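Local coordinates for acetyl-CoA hydrolase/transferase family protein (Porphyromonas gingivalis, PDB 2NVV), which probably hydrolyses acetyl-CoA or transfers its CoA to another carboxylic acid, as a zinc-binding member of the acetyl-CoA hydrolase/transferase family, at residues 105-108 with 109-113; 374-377 with 378-381. All blocks are in the same frame, centred on the assembly; numbering follows the deposited sequence.

How the interactions relate
Both contacts are local and buried, each at the start of a helix: interaction 1 opens helix 108-113 in the N-terminal domain of the family, interaction 2 opens helix 379-385 in the C-terminal one. Their centres lie about 14 Å apart, and they touch directly, since Ser106 OG is probably hydrogen-bonded to Asp381 OD1 and Leu105 packs on Gly377 and Gly378. Chemistry follows place. Residues 105-113 combine main-chain helix bonds with a leucine pair and an amide-carboxylate bond, whereas 374-381 is a glycine-rich turn closed by a serine, next to the predicted catalytic Glu284 and close to a bound zinc. The second subunit reaches both.

Interaction 1: 105-108 with 109-113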
# COMPACT_ATOMS: atom_id res chain seq x y z
N LEU A 105 5.51 9.15 -2.73
CA LEU A 105 5.85 10.08 -3.81
C LEU A 105 4.88 10.14 -4.99
O LEU A 105 4.58 11.22 -5.49
CB LEU A 105 7.27 9.80 -4.30
CG LEU A 105 8.34 9.95 -3.21
CD1 LEU A 105 9.72 9.89 -3.85
CD2 LEU A 105 8.16 11.27 -2.46
N SER A 106 4.38 9.00 -5.43
CA SER A 106 3.47 9.00 -6.58
C SER A 106 2.15 9.74 -6.37
O SER A 106 1.44 10.02 -7.34
CB SER A 106 3.16 7.56 -7.00
OG SER A 106 2.24 6.96 -6.10
N THR A 107 1.81 10.05 -5.13
CA THR A 107 0.53 10.70 -4.84
C THR A 107 0.47 12.21 -4.69
O THR A 107 -0.62 12.77 -4.76
CB THR A 107 -0.11 10.10 -3.57
OG1 THR A 107 0.66 10.48 -2.42
CG2 THR A 107 -0.13 8.59 -3.65
N LEU A 108 1.61 12.87 -4.50
CA LEU A 108 1.63 14.33 -4.30
C LEU A 108 1.06 15.18 -5.44
O LEU A 108 0.33 16.15 -5.20
CB LEU A 108 3.06 14.81 -3.99
CG LEU A 108 3.21 16.32 -3.73
CD1 LEU A 108 2.34 16.75 -2.57
CD2 LEU A 108 4.65 16.64 -3.45
N ALA A 109 1.39 14.83 -6.67
CA ALA A 109 0.90 15.56 -7.83
C ALA A 109 -0.63 15.61 -7.94
O ALA A 109 -1.22 16.69 -8.02
CB ALA A 109 1.48 14.99 -9.11
N GLN A 110 -1.27 14.45 -7.93
CA GLN A 110 -2.72 14.43 -8.05
C GLN A 110 -3.42 15.01 -6.84
O GLN A 110 -4.45 15.66 -6.98
CB GLN A 110 -3.24 13.00 -8.30
CG GLN A 110 -2.88 12.02 -7.23
CD GLN A 110 -3.74 10.76 -7.27
OE1 GLN A 110 -3.98 10.19 -8.33
NE2 GLN A 110 -4.20 10.32 -6.11
N ASP A 111 -2.87 14.78 -5.66
CA ASP A 111 -3.47 15.29 -4.43
C ASP A 111 -3.40 16.80 -4.38
O ASP A 111 -4.18 17.44 -3.68
CB ASP A 111 -2.80 14.67 -3.21
CG ASP A 111 -3.24 13.24 -2.97
OD1 ASP A 111 -3.88 12.65 -3.87
OD2 ASP A 111 -2.96 12.69 -1.88
N LEU A 112 -2.45 17.36 -5.11
CA LEU A 112 -2.28 18.80 -5.18
C LEU A 112 -3.42 19.30 -6.06
O LEU A 112 -4.07 20.28 -5.75
CB LEU A 112 -0.93 19.15 -5.80
CG LEU A 112 0.21 19.37 -4.81
CD1 LEU A 112 1.55 19.41 -5.54
CD2 LEU A 112 -0.04 20.67 -4.05
N ARG A 113 -3.65 18.59 -7.16
CA ARG A 113 -4.71 18.94 -8.09
C ARG A 113 -6.07 18.78 -7.43
O ARG A 113 -6.98 19.56 -7.69
CB ARG A 113 -4.62 18.07 -9.35
CG ARG A 113 -3.31 18.24 -10.11
CD ARG A 113 -3.45 17.76 -11.55
NE ARG A 113 -3.75 16.33 -11.63
CZ ARG A 113 -2.83 15.37 -11.68
NH1 ARG A 113 -3.23 14.10 -11.75
NH2 ARG A 113 -1.54 15.67 -11.68
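Asp111 and Thr107 meet through the main chain: Asp111 N donates to Thr107 O at 3.1 Å, with an N-H...O angle of 156°. Thr107 O also lies 3.4 Å from Gln110 CG and 3.3 Å from Asp111 CB, so the bases of two successive side chains come close to it. One residue on, the bond from Leu112 N to Leu108 O is weak, and the apolar partners lie beside it. Leu108 turns CG anti to its own nitrogen (chi1 -179°), which brings CG to 3.9 Å from Leu112 CD1, the two branched ends meeting aslant. Within the helix, Gln110 NE2 reaches Asp111 OD1 at 3.2 Å, the carboxylate oxygen lying close to the amide plane. The other end of that amide is held too, since Gln110 OE1 accepts from Arg182 and weakly from Arg343 of the second subunit. Further out, Thr107 OG1 is bonded to His104 O, while Leu112 continues the apolar side onto Leu151 of helix 145-151. The first turn of helix 108-113 thus has a polar side and an apolar one. With both ends of the Gln110 amide engaged, its flip state is probably fixed, and its N-H would offset part of the negative charge on Asp111.

Interaction 2: 374-377 with 378-381; sequences NGIG and GSGD
Ser379 folds back on Ile376 across a type II' beta turn that runs from Ile376 to Ser379 and leads into helix 379-385. Its CB lies 3.5 Å from Ile376 O. From there OG sits between the backbone nitrogen and the carbonyl carbon (chi1 61°), a setting that swings it back to the start of the turn. At the tip, OG donates to Ile376 O at 2.7 Å, approaching in the carbonyl plane with a C=O...O angle of 149°. The same OG is 3.6 Å from Ile376 CG1 and shares a weak hydrogen bond with His414 NE2. Ile376 O also receives a weak bond from Ser379 N at 3.3 Å, so main chain and side chain of one residue grip a single oxygen. Gly377 takes the first corner with a positive phi of 60°, which by itself favours glycine, and Gly378 follows at the N-cap position. Gly378, a predicted CoA-binding residue, comes within about 3 Å, nearest atoms, of the side chain of Glu284, the predicted site of the glutamyl-CoA thioester, which places the turn at the probable active site. The side chain of Ile376 comes to about 5 Å from a bound zinc ion and packs on His417 of the second subunit. The turn connects strand 371-372, at the edge of a mixed four-stranded sheet, to helix 379-385, whose Gly380 O accepts from Arg384 of the second subunit.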
# COMPACT_ATOMS: atom_id res chain seq x y z
N ASN A 374 14.70 10.25 6.45
CA ASN A 374 14.50 10.95 5.18
C ASN A 374 13.00 11.04 4.90
O ASN A 374 12.42 12.11 4.88
CB ASN A 374 15.20 10.19 4.05
CG ASN A 374 16.70 10.33 4.08
OD1 ASN A 374 17.41 9.64 3.35
ND2 ASN A 374 17.20 11.23 4.91
N GLY A 375 12.39 9.88 4.68
CA GLY A 375 10.97 9.82 4.40
C GLY A 375 10.68 8.48 3.79
O GLY A 375 11.59 7.81 3.30
N ILE A 376 9.40 8.07 3.80
CA ILE A 376 9.03 6.78 3.24
C ILE A 376 9.40 6.73 1.77
O ILE A 376 9.66 5.66 1.21
CB ILE A 376 7.51 6.50 3.41
CG1 ILE A 376 7.23 5.04 3.03
CG2 ILE A 376 6.70 7.44 2.54
CD1 ILE A 376 5.84 4.56 3.35
N GLY A 377 9.46 7.90 1.14
CA GLY A 377 9.82 7.98 -0.27
C GLY A 377 8.88 7.21 -1.17
O GLY A 377 7.66 7.26 -1.01
N GLY A 378 9.45 6.50 -2.14
CA GLY A 378 8.65 5.71 -3.06
C GLY A 378 8.72 4.23 -2.72
O GLY A 378 8.25 3.40 -3.49
N SER A 379 9.29 3.88 -1.57
CA SER A 379 9.40 2.48 -1.18
C SER A 379 8.03 1.84 -1.04
O SER A 379 7.88 0.65 -1.28
CB SER A 379 10.17 2.34 0.13
OG SER A 379 9.53 3.01 1.18
N GLY A 380 7.03 2.63 -0.64
CA GLY A 380 5.68 2.12 -0.51
C GLY A 380 5.04 1.94 -1.88
O GLY A 380 4.45 0.90 -2.16
N ASP A 381 5.15 2.96 -2.74
CA ASP A 381 4.58 2.88 -4.09
C ASP A 381 5.06 1.61 -4.80
O ASP A 381 4.29 0.91 -5.44
CB ASP A 381 5.00 4.09 -4.94
CG ASP A 381 4.42 5.40 -4.44
OD1 ASP A 381 3.19 5.51 -4.26
OD2 ASP A 381 5.20 6.36 -4.24